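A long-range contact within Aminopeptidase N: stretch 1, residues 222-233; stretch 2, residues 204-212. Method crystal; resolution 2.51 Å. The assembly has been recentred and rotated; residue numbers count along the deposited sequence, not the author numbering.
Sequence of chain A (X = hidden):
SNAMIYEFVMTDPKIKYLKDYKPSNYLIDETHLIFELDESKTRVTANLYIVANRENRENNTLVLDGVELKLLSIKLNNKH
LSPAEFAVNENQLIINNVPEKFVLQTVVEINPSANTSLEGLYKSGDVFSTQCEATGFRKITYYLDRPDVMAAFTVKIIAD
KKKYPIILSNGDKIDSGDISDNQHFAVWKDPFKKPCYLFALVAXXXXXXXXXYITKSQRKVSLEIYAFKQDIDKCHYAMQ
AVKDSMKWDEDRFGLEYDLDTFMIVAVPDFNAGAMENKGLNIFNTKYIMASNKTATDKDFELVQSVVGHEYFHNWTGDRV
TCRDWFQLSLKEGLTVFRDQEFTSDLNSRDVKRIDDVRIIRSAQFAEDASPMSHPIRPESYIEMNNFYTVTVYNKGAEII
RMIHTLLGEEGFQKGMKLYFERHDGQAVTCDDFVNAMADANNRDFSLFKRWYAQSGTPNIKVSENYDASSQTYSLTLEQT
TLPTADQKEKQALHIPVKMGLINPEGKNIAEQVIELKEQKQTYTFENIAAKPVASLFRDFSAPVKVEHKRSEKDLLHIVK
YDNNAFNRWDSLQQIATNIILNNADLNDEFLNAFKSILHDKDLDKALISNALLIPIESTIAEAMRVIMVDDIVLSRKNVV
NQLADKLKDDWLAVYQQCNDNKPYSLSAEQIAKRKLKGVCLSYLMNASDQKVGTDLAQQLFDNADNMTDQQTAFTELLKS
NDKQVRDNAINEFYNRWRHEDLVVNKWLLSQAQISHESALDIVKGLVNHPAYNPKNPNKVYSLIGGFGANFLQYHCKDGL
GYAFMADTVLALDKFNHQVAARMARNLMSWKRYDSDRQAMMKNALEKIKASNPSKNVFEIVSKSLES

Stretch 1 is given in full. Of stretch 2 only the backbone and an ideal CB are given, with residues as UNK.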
# COMPACT_ATOMS: atom_id res chain seq x y z
N SER A 222 -24.20 -3.81 -14.23
CA SER A 222 -23.82 -5.22 -14.20
C SER A 222 -22.41 -5.37 -13.61
O SER A 222 -21.46 -4.74 -14.07
CB SER A 222 -23.89 -5.83 -15.60
OG SER A 222 -23.75 -7.24 -15.54
N LEU A 223 -22.30 -6.19 -12.57
CA LEU A 223 -21.01 -6.51 -11.95
C LEU A 223 -20.60 -7.92 -12.38
O LEU A 223 -21.43 -8.83 -12.41
CB LEU A 223 -21.11 -6.42 -10.42
CG LEU A 223 -21.67 -5.11 -9.84
CD1 LEU A 223 -21.57 -5.12 -8.32
CD2 LEU A 223 -20.96 -3.89 -10.40
N GLU A 224 -19.32 -8.09 -12.73
CA GLU A 224 -18.85 -9.34 -13.31
C GLU A 224 -17.42 -9.65 -12.90
O GLU A 224 -16.48 -9.04 -13.41
CB GLU A 224 -18.95 -9.29 -14.83
CG GLU A 224 -20.32 -8.89 -15.37
CD GLU A 224 -20.44 -8.99 -16.88
OE1 GLU A 224 -19.39 -8.99 -17.57
OE2 GLU A 224 -21.58 -9.07 -17.37
N ILE A 225 -17.25 -10.59 -11.97
CA ILE A 225 -15.93 -11.11 -11.64
C ILE A 225 -15.67 -12.36 -12.48
O ILE A 225 -16.50 -13.27 -12.51
CB ILE A 225 -15.80 -11.45 -10.14
CG1 ILE A 225 -15.91 -10.17 -9.30
CG2 ILE A 225 -14.47 -12.15 -9.85
CD1 ILE A 225 -15.88 -10.40 -7.80
N TYR A 226 -14.52 -12.39 -13.15
CA TYR A 226 -14.12 -13.51 -14.01
C TYR A 226 -12.84 -14.16 -13.48
O TYR A 226 -11.87 -13.48 -13.16
CB TYR A 226 -13.87 -13.03 -15.43
CG TYR A 226 -15.12 -12.66 -16.20
CD1 TYR A 226 -15.86 -13.63 -16.87
CD2 TYR A 226 -15.56 -11.34 -16.26
CE1 TYR A 226 -17.00 -13.30 -17.58
CE2 TYR A 226 -16.70 -11.00 -16.96
CZ TYR A 226 -17.42 -11.98 -17.62
OH TYR A 226 -18.56 -11.64 -18.32
N ALA A 227 -12.86 -15.49 -13.40
CA ALA A 227 -11.68 -16.26 -12.99
C ALA A 227 -11.84 -17.72 -13.42
O ALA A 227 -12.91 -18.13 -13.87
CB ALA A 227 -11.48 -16.18 -11.48
N PHE A 228 -10.77 -18.50 -13.29
CA PHE A 228 -10.81 -19.91 -13.66
C PHE A 228 -11.79 -20.67 -12.77
O PHE A 228 -12.08 -20.25 -11.65
CB PHE A 228 -9.42 -20.54 -13.56
CG PHE A 228 -8.46 -20.10 -14.63
CD1 PHE A 228 -8.65 -20.50 -15.95
CD2 PHE A 228 -7.36 -19.31 -14.32
CE1 PHE A 228 -7.76 -20.10 -16.94
CE2 PHE A 228 -6.47 -18.92 -15.30
CZ PHE A 228 -6.67 -19.31 -16.62
N LYS A 229 -12.28 -21.80 -13.27
CA LYS A 229 -13.22 -22.66 -12.55
C LYS A 229 -12.80 -22.92 -11.10
O LYS A 229 -13.62 -22.87 -10.19
CB LYS A 229 -13.40 -23.98 -13.31
CG LYS A 229 -14.26 -25.04 -12.63
CD LYS A 229 -15.67 -24.54 -12.35
CE LYS A 229 -16.54 -25.67 -11.81
NZ LYS A 229 -17.88 -25.17 -11.39
N GLN A 230 -11.51 -23.20 -10.90
CA GLN A 230 -10.99 -23.59 -9.58
C GLN A 230 -10.81 -22.41 -8.59
O GLN A 230 -10.81 -22.62 -7.38
CB GLN A 230 -9.68 -24.38 -9.72
CG GLN A 230 -8.54 -23.66 -10.43
CD GLN A 230 -8.53 -23.87 -11.94
OE1 GLN A 230 -9.56 -24.15 -12.56
NE2 GLN A 230 -7.36 -23.72 -12.54
N ASP A 231 -10.67 -21.20 -9.13
CA ASP A 231 -10.48 -19.99 -8.31
C ASP A 231 -11.79 -19.24 -7.97
O ASP A 231 -11.84 -18.51 -6.98
CB ASP A 231 -9.53 -19.02 -9.02
CG ASP A 231 -8.12 -19.57 -9.19
OD1 ASP A 231 -7.68 -20.39 -8.34
OD2 ASP A 231 -7.43 -19.18 -10.16
N ILE A 232 -12.83 -19.43 -8.78
CA ILE A 232 -14.03 -18.58 -8.72
C ILE A 232 -14.81 -18.68 -7.39
O ILE A 232 -15.38 -17.69 -6.92
CB ILE A 232 -14.96 -18.83 -9.94
CG1 ILE A 232 -15.95 -17.67 -10.13
CG2 ILE A 232 -15.70 -20.16 -9.82
CD1 ILE A 232 -15.32 -16.32 -10.41
N ASP A 233 -14.81 -19.87 -6.78
CA ASP A 233 -15.54 -20.09 -5.52
C ASP A 233 -15.03 -19.24 -4.35
O ASP A 233 -15.76 -19.01 -3.39
CB ASP A 233 -15.50 -21.58 -5.13
CG ASP A 233 -16.34 -22.46 -6.04
OD1 ASP A 233 -16.93 -21.94 -7.01
OD2 ASP A 233 -16.41 -23.68 -5.78
N UNK A 204 -10.46 -15.43 -22.93
CA UNK A 204 -10.18 -16.76 -22.38
C UNK A 204 -11.42 -17.58 -22.08
O UNK A 204 -12.54 -17.15 -22.32
CB UNK A 204 -9.36 -16.62 -21.10
N UNK A 205 -11.18 -18.78 -21.56
CA UNK A 205 -12.24 -19.66 -21.06
C UNK A 205 -12.33 -19.48 -19.54
O UNK A 205 -11.65 -20.17 -18.77
CB UNK A 205 -11.97 -21.12 -21.43
N UNK A 206 -13.16 -18.53 -19.11
CA UNK A 206 -13.24 -18.14 -17.70
C UNK A 206 -14.64 -18.29 -17.13
O UNK A 206 -15.63 -17.92 -17.77
CB UNK A 206 -12.77 -16.69 -17.53
N UNK A 207 -14.71 -18.84 -15.91
CA UNK A 207 -15.94 -18.83 -15.12
C UNK A 207 -16.21 -17.41 -14.61
O UNK A 207 -15.34 -16.54 -14.65
CB UNK A 207 -15.84 -19.81 -13.95
N UNK A 208 -17.43 -17.19 -14.12
CA UNK A 208 -17.84 -15.85 -13.70
C UNK A 208 -18.83 -15.86 -12.55
O UNK A 208 -19.61 -16.79 -12.38
CB UNK A 208 -18.45 -15.10 -14.88
N UNK A 209 -18.77 -14.79 -11.75
CA UNK A 209 -19.83 -14.43 -10.81
C UNK A 209 -20.44 -13.13 -11.31
O UNK A 209 -19.76 -12.10 -11.36
CB UNK A 209 -19.30 -14.29 -9.38
N UNK A 210 -21.71 -13.18 -11.70
CA UNK A 210 -22.41 -11.99 -12.15
C UNK A 210 -23.45 -11.56 -11.11
O UNK A 210 -24.11 -12.39 -10.49
CB UNK A 210 -23.07 -12.24 -13.50
N UNK A 211 -23.56 -10.25 -10.92
CA UNK A 211 -24.44 -9.67 -9.91
C UNK A 211 -24.79 -8.25 -10.34
O UNK A 211 -24.42 -7.84 -11.45
CB UNK A 211 -23.79 -9.68 -8.53
N UNK A 212 -25.50 -7.51 -9.49
CA UNK A 212 -25.99 -6.17 -9.85
C UNK A 212 -25.84 -5.17 -8.70
O UNK A 212 -25.75 -5.54 -7.53
CB UNK A 212 -27.46 -6.25 -10.27

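Positions 207 to 212 run antiparallel to strand 222-227, with a 160° angle between the strand directions, and, as in any extended strand, successive CA-to-CB bonds alternate between the face carrying Ser-222, Glu-224 and Tyr-226 and the face carrying Leu-223, Ile-225 and Ala-227.

At position 204 no atom of stretch 1 lies within 5.5 Å of the ideal CB. The empty space sets no demand, but the fully extended backbone (-177/-179) favours glycine; it is Gly-204. Position 205 also has an empty surrounding and a CB directed sideways, which suits a polar residue. Asp-205 stays clear of stretch 1.

Position 206 points sideways, its ideal CB 4.4 Å from Tyr-226 CB, with the Phe-228 ring nearby. A branched or long apolar residue could reach both. Leu-206 does: CD1 lies 4.1 Å from Tyr-226 CB, and CD2 sits 4.0 Å from the Phe-228 ring centroid, 16° off the normal, a CH-pi contact over the face.

At position 207 the ideal CB is 3.4 Å from Ala-227 O and 4.1 Å from both Lys-229 CA and Ile-232 CG2. Such close surroundings favour a small side chain, and Ala-207 fits, its CB packing against Ile-232 CG2 at 4.1 Å. Its backbone pairs with Ala-227: Ala-227 N to Ala-207 O is 3.0 Å at 159°, whereas the return bond, Ala-207 N to Ala-227 O at 2.8 Å, is weak at 115°.

Position 208 places its ideal CB 3.6 Å from Tyr-226 CE1, beside the ring; a small residue, polar or apolar, would suit. Ser-208 has chi1 in p, and its CB approaches Tyr-226 CE1 to 3.5 Å.

Position 209 faces the Ile-225 side, with Ile-232 CD1 4.6 Å from the ideal CB. This apolar setting suits valine, leucine, isoleucine or methionine. Ile-209 packs CG1 against Ile-232 CG1 at 3.7 Å, while Ile-209 N donates to Ile-225 O at 2.8 Å.

Position 210 looks towards the Glu-224 carboxylate and the Tyr-226 hydroxyl, so a long basic or polar chain is plausible. Lys-210 brings CE to 3.3 Å from Glu-224 OE2 and likewise 3.3 Å from Tyr-226 OH, but NZ turns to a weak hydrogen bond with Ser-208 OG (3.3 Å).

Position 211 has its ideal CB 4.6 Å from Leu-223 O; small or medium polar residues, or a modest apolar one, would suit. Asp-211 OD1 accepts from the backbone N of position 212 at 2.6 Å; its backbone N donates to Leu-223 O at 3.0 Å.

Position 212, 5.5 Å from Ser-222 CA at its ideal CB, is loosely constrained, and many types would suit, beta-branched and polar ones included; Thr-212 forms a non-hydrogen-bonded pair with Ser-222 (CA to CA 5.0 Å).

Stretch 2, residues 204-212: GDLASIKDT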
# COMPACT_ATOMS: atom_id res chain seq x y z
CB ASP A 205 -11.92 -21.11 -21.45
CG ASP A 205 -13.09 -22.05 -21.26
OD1 ASP A 205 -14.12 -21.65 -20.67
OD2 ASP A 205 -12.98 -23.21 -21.71
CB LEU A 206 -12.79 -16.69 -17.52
CG LEU A 206 -11.32 -16.40 -17.82
CD1 LEU A 206 -11.06 -14.90 -17.79
CD2 LEU A 206 -10.40 -17.12 -16.85
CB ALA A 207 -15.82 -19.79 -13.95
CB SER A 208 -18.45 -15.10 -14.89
OG SER A 208 -19.62 -15.75 -15.36
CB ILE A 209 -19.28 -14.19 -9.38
CG1 ILE A 209 -18.67 -15.47 -8.81
CG2 ILE A 209 -20.37 -13.65 -8.46
CD1 ILE A 209 -17.78 -15.23 -7.60
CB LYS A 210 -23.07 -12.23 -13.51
CG LYS A 210 -22.07 -12.55 -14.61
CD LYS A 210 -22.58 -12.14 -15.98
CE LYS A 210 -21.54 -12.36 -17.06
NZ LYS A 210 -21.35 -13.80 -17.38
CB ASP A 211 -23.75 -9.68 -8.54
CG ASP A 211 -24.72 -9.63 -7.37
OD1 ASP A 211 -25.87 -9.19 -7.54
OD2 ASP A 211 -24.32 -10.04 -6.26
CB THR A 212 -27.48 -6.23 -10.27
OG1 THR A 212 -27.74 -7.46 -10.94
CG2 THR A 212 -27.83 -5.07 -11.18
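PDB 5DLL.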